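PDB 6OTV: putative isomerase YbhH from Escherichia coli, which probably acts as an isomerase of the PrpF family, related to diaminopimelate epimerase, although its exact reaction remains undefined. Local coordinates for residues G11-G16 and D150-T155; L56-A61 and A78-H83; A71-L76 and V119-V124. All coordinates share one frame; numbering follows the deposited sequence. Where two conformers were deposited one is given.

Contact 1: residues G11-G16 and D150-T155; sequences GGTSRG and DGVPGT. With EDO (1,2-ethanediol), chain E; EDO (1,2-ethanediol), chain P.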
ATOM      1  N   GLY A  11      -0.072  -0.815 -24.952  1.00 29.84           N
ATOM      2  CA  GLY A  11      -0.702  -0.929 -23.655  1.00 26.62           C
ATOM      3  C   GLY A  11      -2.194  -0.715 -23.789  1.00 31.87           C
ATOM      4  O   GLY A  11      -2.646   0.425 -23.935  1.00 31.62           O
ATOM      5  N   GLY A  12      -2.964  -1.793 -23.754  1.00 32.80           N
ATOM      6  CA  GLY A  12      -4.394  -1.671 -23.982  1.00 31.05           C
ATOM      7  C   GLY A  12      -4.650  -1.143 -25.379  1.00 32.55           C
ATOM      8  O   GLY A  12      -4.200  -1.718 -26.377  1.00 28.63           O
ATOM      9  N   THR A  13      -5.368  -0.023 -25.463  1.00 31.98           N
ATOM     10  CA  THR A  13      -5.685   0.624 -26.730  1.00 35.80           C
ATOM     11  C   THR A  13      -4.724   1.761 -27.058  1.00 36.65           C
ATOM     12  O   THR A  13      -5.048   2.620 -27.885  1.00 37.92           O
ATOM     13  CB  THR A  13      -7.121   1.146 -26.711  1.00 38.57           C
ATOM     14  OG1 THR A  13      -7.266   2.103 -25.653  1.00 43.19           O
ATOM     15  CG2 THR A  13      -8.093   0.006 -26.492  1.00 33.64           C
ATOM     16  N   SER A  14      -3.558   1.789 -26.422  1.00 37.52           N
ATOM     17  CA  SER A  14      -2.555   2.817 -26.645  1.00 32.58           C
ATOM     18  C   SER A  14      -1.230   2.155 -26.988  1.00 26.81           C
ATOM     19  O   SER A  14      -1.038   0.955 -26.778  1.00 30.07           O
ATOM     20  CB  SER A  14      -2.395   3.724 -25.417  1.00 30.47           C
ATOM     21  OG  SER A  14      -3.569   4.483 -25.188  1.00 49.64           O
ATOM     22  N   ARG A  15      -0.306   2.961 -27.507  1.00 28.58           N
ATOM     23  CA  ARG A  15       1.018   2.489 -27.885  1.00 31.48           C
ATOM     24  C   ARG A  15       2.022   3.614 -27.672  1.00 30.14           C
ATOM     25  O   ARG A  15       1.699   4.791 -27.856  1.00 27.18           O
ATOM     26  CB  ARG A  15       1.039   2.026 -29.345  1.00 29.99           C
ATOM     27  CG  ARG A  15       2.280   1.263 -29.762  1.00 27.64           C
ATOM     28  CD  ARG A  15       2.253   1.038 -31.262  1.00 28.66           C
ATOM     29  NE  ARG A  15       2.568   2.267 -31.983  1.00 41.37           N
ATOM     30  CZ  ARG A  15       2.152   2.541 -33.215  1.00 46.52           C
ATOM     31  NH1 ARG A  15       1.384   1.680 -33.870  1.00 34.24           N
ATOM     32  NH2 ARG A  15       2.496   3.685 -33.788  1.00 49.98           N
ATOM     33  N   GLY A  16       3.238   3.249 -27.284  1.00 27.78           N
ATOM     34  CA  GLY A  16       4.268   4.256 -27.116  1.00 26.61           C
ATOM     35  C   GLY A  16       5.555   3.663 -26.584  1.00 32.62           C
ATOM     36  O   GLY A  16       5.726   2.442 -26.521  1.00 26.59           O
ATOM     37  N   ASP A 150     -11.942  -4.190 -26.636  1.00 35.86           N
ATOM     38  CA  ASP A 150     -12.365  -3.359 -27.757  1.00 36.69           C
ATOM     39  C   ASP A 150     -11.215  -2.487 -28.241  1.00 37.82           C
ATOM     40  O   ASP A 150     -10.409  -1.997 -27.446  1.00 43.96           O
ATOM     41  CB  ASP A 150     -13.544  -2.471 -27.358  1.00 34.35           C
ATOM     42  CG  ASP A 150     -14.828  -3.248 -27.180  1.00 42.83           C
ATOM     43  OD1 ASP A 150     -14.880  -4.428 -27.591  1.00 44.92           O
ATOM     44  OD2 ASP A 150     -15.785  -2.677 -26.619  1.00 46.78           O
ATOM     45  N   GLY A 151     -11.150  -2.288 -29.557  1.00 31.30           N
ATOM     46  CA  GLY A 151     -10.168  -1.416 -30.160  1.00 32.36           C
ATOM     47  C   GLY A 151      -8.871  -2.081 -30.562  1.00 37.48           C
ATOM     48  O   GLY A 151      -8.043  -1.438 -31.221  1.00 42.86           O
ATOM     49  N   VAL A 152      -8.658  -3.341 -30.182  1.00 35.17           N
ATOM     50  CA  VAL A 152      -7.437  -4.064 -30.499  1.00 37.22           C
ATOM     51  C   VAL A 152      -7.819  -5.397 -31.130  1.00 36.59           C
ATOM     52  O   VAL A 152      -8.566  -6.173 -30.527  1.00 35.91           O
ATOM     53  CB  VAL A 152      -6.552  -4.302 -29.262  1.00 27.87           C
ATOM     54  CG1 VAL A 152      -5.217  -4.867 -29.687  1.00 29.95           C
ATOM     55  CG2 VAL A 152      -6.365  -3.013 -28.480  1.00 31.08           C
ATOM     56  N   PRO A 153      -7.336  -5.715 -32.327  1.00 35.61           N
ATOM     57  CA  PRO A 153      -7.695  -6.994 -32.951  1.00 41.45           C
ATOM     58  C   PRO A 153      -7.047  -8.173 -32.236  1.00 37.59           C
ATOM     59  O   PRO A 153      -6.068  -8.036 -31.498  1.00 37.14           O
ATOM     60  CB  PRO A 153      -7.163  -6.859 -34.385  1.00 30.31           C
ATOM     61  CG  PRO A 153      -6.899  -5.389 -34.577  1.00 34.26           C
ATOM     62  CD  PRO A 153      -6.536  -4.866 -33.224  1.00 35.49           C
ATOM     63  N   GLY A 154      -7.624  -9.352 -32.468  1.00 34.37           N
ATOM     64  CA  GLY A 154      -7.071 -10.581 -31.936  1.00 32.02           C
ATOM     65  C   GLY A 154      -7.221 -10.711 -30.427  1.00 38.31           C
ATOM     66  O   GLY A 154      -7.991 -10.004 -29.770  1.00 30.99           O
ATOM     67  N   THR A 155      -6.455 -11.649 -29.879  1.00 36.04           N
ATOM     68  CA  THR A 155      -6.466 -11.928 -28.452  1.00 39.35           C
ATOM     69  C   THR A 155      -5.042 -11.931 -27.920  1.00 36.72           C
ATOM     70  O   THR A 155      -4.088 -12.199 -28.653  1.00 29.07           O
ATOM     71  CB  THR A 155      -7.140 -13.276 -28.141  1.00 44.12           C
ATOM     72  OG1 THR A 155      -6.476 -14.324 -28.859  1.00 48.10           O
ATOM     73  CG2 THR A 155      -8.614 -13.244 -28.533  1.00 36.59           C
TER
HETATM   74  C1  EDO E 403      -5.672  -8.568 -27.338  0.60 14.08           C
HETATM   75  O1  EDO E 403      -6.114  -7.410 -26.625  0.60 13.07           O
HETATM   76  C2  EDO E 403      -4.900  -8.107 -28.566  0.60 19.87           C
HETATM   77  O2  EDO E 403      -4.635  -9.188 -29.467  0.60 13.96           O
HETATM   78  C1  EDO P 414     -12.065  -7.050 -30.616  1.00 74.63           C
HETATM   79  O1  EDO P 414     -11.107  -6.161 -30.034  1.00 69.22           O
HETATM   80  C2  EDO P 414     -11.382  -7.965 -31.629  1.00 75.83           C
HETATM   81  O2  EDO P 414     -10.450  -8.831 -30.969  1.00 70.46           O

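Contact 2: residues L56-A61 and A78-H83; sequences LTSKVA and AQVIVH. With PO4 (phosphate ion), chain J.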
ATOM      1  N   LEU A  56      -3.236   8.428 -29.281  1.00 31.76           N
ATOM      2  CA  LEU A  56      -3.210   7.070 -28.756  1.00 30.17           C
ATOM      3  C   LEU A  56      -1.876   6.374 -28.998  1.00 33.90           C
ATOM      4  O   LEU A  56      -1.537   5.441 -28.264  1.00 32.95           O
ATOM      5  CB  LEU A  56      -4.346   6.253 -29.373  1.00 29.76           C
ATOM      6  CG  LEU A  56      -5.756   6.673 -28.949  1.00 41.15           C
ATOM      7  CD1 LEU A  56      -6.799   5.786 -29.602  1.00 27.90           C
ATOM      8  CD2 LEU A  56      -5.897   6.635 -27.432  1.00 32.94           C
ATOM      9  N   THR A  57      -1.111   6.810 -30.000  1.00 25.14           N
ATOM     10  CA  THR A  57       0.151   6.177 -30.360  1.00 27.55           C
ATOM     11  C   THR A  57       1.326   7.139 -30.202  1.00 30.99           C
ATOM     12  O   THR A  57       2.336   7.019 -30.898  1.00 25.75           O
ATOM     13  CB  THR A  57       0.092   5.636 -31.787  1.00 28.23           C
ATOM     14  OG1 THR A  57      -0.205   6.709 -32.686  1.00 29.36           O
ATOM     15  CG2 THR A  57      -0.990   4.566 -31.911  1.00 25.16           C
ATOM     16  N   SER A  58       1.204   8.094 -29.287  1.00 32.92           N
ATOM     17  CA  SER A  58       2.237   9.094 -29.044  1.00 29.14           C
ATOM     18  C   SER A  58       2.395   9.309 -27.543  1.00 29.76           C
ATOM     19  O   SER A  58       2.366  10.433 -27.041  1.00 29.39           O
ATOM     20  CB  SER A  58       1.902  10.399 -29.765  1.00 28.11           C
ATOM     21  OG  SER A  58       2.959  11.336 -29.641  1.00 34.13           O
ATOM     22  N   LYS A  59       2.566   8.212 -26.810  1.00 29.53           N
ATOM     23  CA  LYS A  59       2.643   8.236 -25.359  1.00 30.13           C
ATOM     24  C   LYS A  59       3.985   7.685 -24.894  1.00 31.43           C
ATOM     25  O   LYS A  59       4.681   6.981 -25.630  1.00 29.18           O
ATOM     26  CB  LYS A  59       1.496   7.427 -24.737  1.00 38.97           C
ATOM     27  CG  LYS A  59       0.097   7.902 -25.133  1.00 34.42           C
ATOM     28  CD  LYS A  59      -0.975   7.072 -24.435  1.00 35.25           C
ATOM     29  CE  LYS A  59      -2.382   7.494 -24.833  1.00 31.18           C
ATOM     30  NZ  LYS A  59      -2.706   8.858 -24.344  1.00 39.90           N
ATOM     31  N   VAL A  60       4.348   8.023 -23.657  1.00 28.58           N
ATOM     32  CA  VAL A  60       5.596   7.572 -23.048  1.00 27.28           C
ATOM     33  C   VAL A  60       5.309   7.109 -21.626  1.00 27.67           C
ATOM     34  O   VAL A  60       4.532   7.740 -20.901  1.00 26.62           O
ATOM     35  CB  VAL A  60       6.673   8.684 -23.047  1.00 24.78           C
ATOM     36  CG1 VAL A  60       7.944   8.197 -22.372  1.00 24.89           C
ATOM     37  CG2 VAL A  60       6.971   9.157 -24.465  1.00 28.82           C
ATOM     38  N   ALA A  61       5.938   6.004 -21.230  1.00 27.73           N
ATOM     39  CA  ALA A  61       5.936   5.530 -19.852  1.00 24.33           C
ATOM     40  C   ALA A  61       7.376   5.453 -19.371  1.00 27.20           C
ATOM     41  O   ALA A  61       8.199   4.757 -19.976  1.00 29.36           O
ATOM     42  CB  ALA A  61       5.257   4.163 -19.735  1.00 24.02           C
ATOM     43  N   ALA A  78       3.733  10.415 -19.768  1.00 25.90           N
ATOM     44  CA  ALA A  78       3.874  11.659 -20.512  1.00 33.50           C
ATOM     45  C   ALA A  78       3.132  11.535 -21.832  1.00 34.51           C
ATOM     46  O   ALA A  78       3.263  10.525 -22.530  1.00 37.01           O
ATOM     47  CB  ALA A  78       5.348  12.000 -20.762  1.00 26.48           C
ATOM     48  N   GLN A  79       2.347  12.556 -22.164  1.00 34.72           N
ATOM     49  CA  GLN A  79       1.686  12.660 -23.458  1.00 29.04           C
ATOM     50  C   GLN A  79       2.535  13.549 -24.358  1.00 36.40           C
ATOM     51  O   GLN A  79       2.784  14.714 -24.030  1.00 32.81           O
ATOM     52  CB  GLN A  79       0.274  13.232 -23.307  1.00 27.09           C
ATOM     53  CG  GLN A  79      -0.526  13.310 -24.606  1.00 27.24           C
ATOM     54  CD  GLN A  79      -1.014  11.952 -25.083  1.00 33.26           C
ATOM     55  OE1 GLN A  79      -1.466  11.127 -24.289  1.00 35.88           O
ATOM     56  NE2 GLN A  79      -0.921  11.713 -26.385  1.00 34.85           N
ATOM     57  N   VAL A  80       2.992  13.001 -25.477  1.00 26.38           N
ATOM     58  CA  VAL A  80       3.808  13.744 -26.430  1.00 28.74           C
ATOM     59  C   VAL A  80       2.874  14.256 -27.516  1.00 30.99           C
ATOM     60  O   VAL A  80       2.337  13.472 -28.307  1.00 27.84           O
ATOM     61  CB  VAL A  80       4.939  12.885 -27.009  1.00 34.28           C
ATOM     62  CG1 VAL A  80       5.768  13.688 -27.997  1.00 29.33           C
ATOM     63  CG2 VAL A  80       5.823  12.357 -25.887  1.00 27.97           C
ATOM     64  N   ILE A  81       2.669  15.575 -27.540  1.00 31.87           N
ATOM     65  CA  ILE A  81       1.722  16.169 -28.472  1.00 29.75           C
ATOM     66  C   ILE A  81       2.196  15.941 -29.905  1.00 36.95           C
ATOM     67  O   ILE A  81       3.401  15.916 -30.193  1.00 32.11           O
ATOM     68  CB  ILE A  81       1.547  17.665 -28.162  1.00 39.42           C
ATOM     69  CG1 ILE A  81       1.214  17.851 -26.680  1.00 44.72           C
ATOM     70  CG2 ILE A  81       0.451  18.273 -29.014  1.00 29.92           C
ATOM     71  CD1 ILE A  81      -0.045  17.109 -26.242  1.00 36.41           C
ATOM     72  N   VAL A  82       1.238  15.755 -30.811  1.00 35.95           N
ATOM     73  CA  VAL A  82       1.553  15.417 -32.195  1.00 37.60           C
ATOM     74  C   VAL A  82       1.782  16.661 -33.047  1.00 38.99           C
ATOM     75  O   VAL A  82       2.832  16.805 -33.681  1.00 38.26           O
ATOM     76  CB  VAL A  82       0.438  14.544 -32.807  1.00 33.08           C
ATOM     77  CG1 VAL A  82       0.689  14.339 -34.295  1.00 30.34           C
ATOM     78  CG2 VAL A  82       0.347  13.206 -32.085  1.00 27.18           C
ATOM     79  N   HIS A  83       0.819  17.582 -33.071  0.50 36.90           N
ATOM     80  CA  HIS A  83       0.867  18.702 -34.004  0.50 39.79           C
ATOM     81  C   HIS A  83       1.730  19.863 -33.519  0.50 41.43           C
ATOM     82  O   HIS A  83       1.914  20.825 -34.270  0.50 42.97           O
ATOM     83  CB  HIS A  83      -0.555  19.186 -34.305  0.50 37.37           C
ATOM     84  CG  HIS A  83      -1.434  18.125 -34.895  0.50 41.21           C
ATOM     85  ND1 HIS A  83      -1.252  17.633 -36.170  0.50 41.99           N
ATOM     86  CD2 HIS A  83      -2.492  17.454 -34.380  0.50 43.19           C
ATOM     87  CE1 HIS A  83      -2.162  16.707 -36.417  0.50 41.39           C
ATOM     88  NE2 HIS A  83      -2.926  16.579 -35.347  0.50 42.22           N
TER
HETATM   89  P   PO4 J 408      -2.427  16.259 -30.616  1.00 72.50           P
HETATM   90  O1  PO4 J 408      -1.559  16.991 -31.610  1.00 71.16           O
HETATM   91  O2  PO4 J 408      -3.446  15.425 -31.358  1.00 65.37           O
HETATM   92  O3  PO4 J 408      -1.565  15.363 -29.760  1.00 67.85           O
HETATM   93  O4  PO4 J 408      -3.129  17.269 -29.738  1.00 81.43           O

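Contact 3: residues A71-L76 and V119-V124; sequences ADVDYL and VRIRNV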
ATOM      1  N   ALA A  71       5.467   0.573  -2.884  1.00 33.16           N
ATOM      2  CA  ALA A  71       5.351   0.143  -4.269  1.00 34.37           C
ATOM      3  C   ALA A  71       6.633  -0.548  -4.719  1.00 35.70           C
ATOM      4  O   ALA A  71       7.693  -0.399  -4.109  1.00 30.62           O
ATOM      5  CB  ALA A  71       5.046   1.326  -5.195  1.00 30.52           C
ATOM      6  N   ASP A  72       6.518  -1.316  -5.803  1.00 36.64           N
ATOM      7  CA  ASP A  72       7.683  -1.948  -6.411  1.00 32.99           C
ATOM      8  C   ASP A  72       8.331  -1.036  -7.447  1.00 37.57           C
ATOM      9  O   ASP A  72       9.543  -0.803  -7.405  1.00 35.57           O
ATOM     10  CB  ASP A  72       7.294  -3.284  -7.056  1.00 28.29           C
ATOM     11  CG  ASP A  72       6.611  -4.231  -6.083  1.00 35.22           C
ATOM     12  OD1 ASP A  72       6.976  -4.238  -4.888  1.00 34.69           O
ATOM     13  OD2 ASP A  72       5.701  -4.969  -6.514  1.00 33.67           O
ATOM     14  N   VAL A  73       7.542  -0.506  -8.377  1.00 27.70           N
ATOM     15  CA  VAL A  73       8.069   0.345  -9.433  1.00 30.21           C
ATOM     16  C   VAL A  73       7.300   1.656  -9.455  1.00 33.71           C
ATOM     17  O   VAL A  73       6.133   1.728  -9.054  1.00 36.97           O
ATOM     18  CB  VAL A  73       8.012  -0.336 -10.820  1.00 31.00           C
ATOM     19  CG1 VAL A  73       8.772  -1.650 -10.805  1.00 38.38           C
ATOM     20  CG2 VAL A  73       6.575  -0.546 -11.258  1.00 27.74           C
ATOM     21  N   ASP A  74       7.972   2.702  -9.925  1.00 35.76           N
ATOM     22  CA  ASP A  74       7.349   3.991 -10.183  1.00 34.49           C
ATOM     23  C   ASP A  74       7.047   4.131 -11.668  1.00 34.56           C
ATOM     24  O   ASP A  74       7.816   3.668 -12.517  1.00 34.68           O
ATOM     25  CB  ASP A  74       8.250   5.137  -9.724  1.00 28.16           C
ATOM     26  CG  ASP A  74       8.130   5.411  -8.242  1.00 40.47           C
ATOM     27  OD1 ASP A  74       7.165   4.914  -7.617  1.00 40.02           O
ATOM     28  OD2 ASP A  74       9.002   6.122  -7.698  1.00 33.14           O
ATOM     29  N   TYR A  75       5.925   4.778 -11.974  1.00 33.86           N
ATOM     30  CA  TYR A  75       5.437   4.924 -13.342  1.00 26.85           C
ATOM     31  C   TYR A  75       5.088   6.387 -13.575  1.00 26.23           C
ATOM     32  O   TYR A  75       4.159   6.915 -12.955  1.00 32.97           O
ATOM     33  CB  TYR A  75       4.230   4.012 -13.583  1.00 35.05           C
ATOM     34  CG  TYR A  75       3.317   4.413 -14.725  1.00 36.91           C
ATOM     35  CD1 TYR A  75       3.808   4.596 -16.014  1.00 34.61           C
ATOM     36  CD2 TYR A  75       1.953   4.576 -14.518  1.00 43.42           C
ATOM     37  CE1 TYR A  75       2.968   4.949 -17.056  1.00 36.01           C
ATOM     38  CE2 TYR A  75       1.105   4.929 -15.553  1.00 40.72           C
ATOM     39  CZ  TYR A  75       1.618   5.113 -16.819  1.00 38.92           C
ATOM     40  OH  TYR A  75       0.772   5.462 -17.850  1.00 33.79           O
ATOM     41  N   LEU A  76       5.837   7.040 -14.459  1.00 29.66           N
ATOM     42  CA  LEU A  76       5.577   8.415 -14.863  1.00 27.78           C
ATOM     43  C   LEU A  76       5.082   8.414 -16.302  1.00 29.22           C
ATOM     44  O   LEU A  76       5.780   7.931 -17.201  1.00 30.49           O
ATOM     45  CB  LEU A  76       6.833   9.275 -14.727  1.00 28.71           C
ATOM     46  CG  LEU A  76       6.735  10.703 -15.267  1.00 34.92           C
ATOM     47  CD1 LEU A  76       5.675  11.495 -14.519  1.00 34.41           C
ATOM     48  CD2 LEU A  76       8.091  11.397 -15.193  1.00 30.91           C
ATOM     49  N   VAL A 119       2.802  -6.953  -9.305  1.00 29.07           N
ATOM     50  CA  VAL A 119       3.649  -5.772  -9.420  1.00 32.83           C
ATOM     51  C   VAL A 119       2.904  -4.590  -8.816  1.00 29.43           C
ATOM     52  O   VAL A 119       1.833  -4.215  -9.304  1.00 33.99           O
ATOM     53  CB  VAL A 119       4.040  -5.468 -10.876  1.00 35.64           C
ATOM     54  CG1 VAL A 119       4.984  -4.273 -10.923  1.00 26.25           C
ATOM     55  CG2 VAL A 119       4.675  -6.688 -11.532  1.00 29.62           C
ATOM     56  N   ARG A 120       3.471  -4.001  -7.768  1.00 28.76           N
ATOM     57  CA  ARG A 120       2.899  -2.824  -7.126  1.00 27.54           C
ATOM     58  C   ARG A 120       3.424  -1.570  -7.816  1.00 32.43           C
ATOM     59  O   ARG A 120       4.626  -1.286  -7.772  1.00 27.36           O
ATOM     60  CB  ARG A 120       3.242  -2.813  -5.639  1.00 30.76           C
ATOM     61  CG  ARG A 120       2.472  -3.843  -4.839  1.00 37.93           C
ATOM     62  CD  ARG A 120       1.154  -3.268  -4.367  1.00 42.57           C
ATOM     63  NE  ARG A 120       0.236  -4.302  -3.913  1.00 45.09           N
ATOM     64  CZ  ARG A 120      -0.647  -4.135  -2.936  1.00 44.12           C
ATOM     65  NH1 ARG A 120      -0.717  -2.973  -2.298  1.00 39.15           N
ATOM     66  NH2 ARG A 120      -1.450  -5.132  -2.590  1.00 53.42           N
ATOM     67  N   ILE A 121       2.524  -0.820  -8.444  1.00 26.92           N
ATOM     68  CA  ILE A 121       2.882   0.322  -9.276  1.00 31.43           C
ATOM     69  C   ILE A 121       2.390   1.594  -8.603  1.00 31.11           C
ATOM     70  O   ILE A 121       1.233   1.670  -8.173  1.00 28.43           O
ATOM     71  CB  ILE A 121       2.287   0.191 -10.688  1.00 35.22           C
ATOM     72  CG1 ILE A 121       2.812  -1.072 -11.374  1.00 34.34           C
ATOM     73  CG2 ILE A 121       2.586   1.436 -11.517  1.00 25.85           C
ATOM     74  CD1 ILE A 121       2.073  -1.417 -12.652  1.00 28.83           C
ATOM     75  N   ARG A 122       3.264   2.590  -8.515  1.00 32.18           N
ATOM     76  CA  ARG A 122       2.888   3.928  -8.080  1.00 32.09           C
ATOM     77  C   ARG A 122       2.955   4.859  -9.282  1.00 32.08           C
ATOM     78  O   ARG A 122       4.024   5.029  -9.881  1.00 31.74           O
ATOM     79  CB  ARG A 122       3.805   4.425  -6.962  1.00 32.03           C
ATOM     80  CG  ARG A 122       3.683   5.917  -6.684  1.00 30.97           C
ATOM     81  CD  ARG A 122       4.633   6.347  -5.579  1.00 41.60           C
ATOM     82  NE  ARG A 122       4.913   7.779  -5.614  1.00 51.48           N
ATOM     83  CZ  ARG A 122       6.082   8.306  -5.958  1.00 52.76           C
ATOM     84  NH1 ARG A 122       7.095   7.520  -6.290  1.00 47.55           N
ATOM     85  NH2 ARG A 122       6.245   9.621  -5.963  1.00 62.31           N
ATOM     86  N   ASN A 123       1.816   5.445  -9.644  1.00 30.30           N
ATOM     87  CA  ASN A 123       1.780   6.427 -10.722  1.00 33.36           C
ATOM     88  C   ASN A 123       2.247   7.769 -10.174  1.00 38.50           C
ATOM     89  O   ASN A 123       1.566   8.378  -9.343  1.00 35.97           O
ATOM     90  CB  ASN A 123       0.383   6.538 -11.322  1.00 29.98           C
ATOM     91  CG  ASN A 123       0.264   7.699 -12.291  1.00 39.37           C
ATOM     92  OD1 ASN A 123      -0.423   8.684 -12.017  1.00 36.19           O
ATOM     93  ND2 ASN A 123       0.957   7.601 -13.422  1.00 33.66           N
ATOM     94  N   VAL A 124       3.413   8.228 -10.645  1.00 41.40           N
ATOM     95  CA  VAL A 124       4.006   9.464 -10.142  1.00 40.59           C
ATOM     96  C   VAL A 124       3.127  10.665 -10.459  1.00 41.17           C
ATOM     97  O   VAL A 124       3.103  11.643  -9.702  1.00 43.56           O
ATOM     98  CB  VAL A 124       5.430   9.632 -10.714  1.00 41.19           C
ATOM     99  CG1 VAL A 124       6.076  10.909 -10.199  1.00 34.29           C
ATOM    100  CG2 VAL A 124       6.289   8.428 -10.356  1.00 35.50           C
TER

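Contact 1: residues G11-G16 and D150-T155
Chi1 of 60° sets Thr13 OG1 between its backbone N and carbonyl carbon and places CG2, anti to the latter, against Asp150 O and Val152 CG2; in Val152, CG1 stands anti to the backbone N (chi1 -172°), and CG2 faces Gly12 and Thr13. Thr13 belongs to the type II' turn Gly11-Ser14, which forms the tip of the beta hairpin of strands 3-11 and 14-20. Gly12, with its positive phi of 62°, suits the first corner of such a turn, and Ser14 N closes it on Gly11 O at 3.0 Å. No hydrogen bond crosses to the 150-155 loop: the small contact rests on methyl groups against carbonyls. Thr13 CG2 lies 3.2 Å from Asp150 O, and Val152 CG2 lies 3.3 Å from Gly12 O, the two side chains crossing obliquely, CG2 to CG2 at 4.0 Å. Gly151, lacking a side chain, lets the loop pass close to the threonine methyl. Thr13 N donates to Asn95 OD1, and Asp150 OD2 accepts from Ala316 N. On the other branch of Val152, an ethanediol, probably from the crystallisation liquor, packs its C2 at 3.4 Å from CG1 and gives its O2 proton to Pro153 O at 2.7 Å.

Contact 2: residues L56-A61 and A78-H83
Val60 and Ala78 form an antiparallel hydrogen-bonded pair, with Val60 N to Ala78 O and Ala78 N to Val60 O both 3.0 Å. One residue along, Lys59 and Gln79 make a non-hydrogen-bonded pair, and a further backbone bond, Val80 N to Ser58 O at 3.1 Å, extends the pairing past the strand into the loop at Ser58.

Polar side chains reinforce this backbone pairing. Ser58 OG, anti to its backbone N (chi1 -175°), lies 2.6 Å from Val80 O; Glu46 OE2 also reaches this hydroxyl, a small group well suited to a buried place beside a carbonyl. On the face bearing Lys59 and Gln79, the lysine runs extended until a bend at chi4 (-67°) brings NZ to Gln79 OE1 at 2.6 Å. The ammonium meets the amide oxygen in the carbonyl plane, on a lone pair, while Gln79 NE2 donates to Pro55 O. Glutamine can thus serve a cation and a carbonyl with one amide.

Apolar contacts occupy the face bearing Val60, Ala78 and Val80. Val60 CG2 and Val80 CG2 meet at 3.7 Å, and Leu35 and Met39 of helix 28-39 pack on this face; branched and short apolar groups fit between sheet and helix.

Past the pairing, consecutive amides bind a phosphate ion, probably from the crystallisation liquor: Val82 N reaches its O3 at 3.0 Å and His83 N its O1 at 2.9 Å.

With strand directions 152° apart, the arrangement is that of a beta hairpin, strands 59-65 and 73-80, with one face covered by a helix and the other carrying a polar lysine-glutamine pair.

Contact 3: residues A71-L76 and V119-V124
Val73 and Ile121 lie side by side on the tightly packed face of two parallel strands, Val73 CG2 meeting Ile121 CG1 at 3.8 Å. Tyr75, its ring carried anti to the backbone N (chi1 158°), sets CB 3.7 Å from Ile121 CG2; branched chains and a broad ring suit this buried surface. The backbone ladder includes Arg122 N to Val73 O at 3.0 Å. Arg120 O accepts from both Asp72 N and Val73 N, while Asp72 OD2 takes Arg120 N at 2.7 Å from above the carboxylate plane. The reverse face is polar: Asp74 is buried, Arg122 only partly so, and the solvent side is at Val124. The long Arg122 can reach across to the short aspartate in a salt bridge, NH1 to Asp74 OD2 at 2.8 Å, planes 68° apart; Ser66 OG and Ser67 N also bond Asp74. Val124 CG2 lies over the rim of one guanidinium face, and Leu76 CD1 only approaches Val124 CB at 4.2 Å. At the opposite end, Asp72 OD1 forms a salt bridge with Arg118 of the second subunit, at the dimer interface. Strand 73-80 runs between 59-65 and 116-123, 129-135 flanks the latter, and helix 94-106 packs through Val100 on Tyr75 and Ile121.

In the fold
Contacts 2 and 3 share strand 73-80, one at its end, the other at its start, with centres about 20 Å apart; they meet where Ala61 packs on the Tyr75 ring. Contact 1 lies about 15 Å from contact 2 and about 22 Å from contact 3, centre to centre, and touches contact 2 because strand 14-20 runs parallel beside 59-65. Along the chain the segments of contacts 2 and 3 alternate, and all four of them fall between the two segments of contact 1. Strands 14-20, 59-65, 73-80 and 116-123, with helix 94-106 against the last two and helix 28-39 against 59-65 and 73-80, are consistent with a diaminopimelate epimerase-type domain, in which strands curl about a helix.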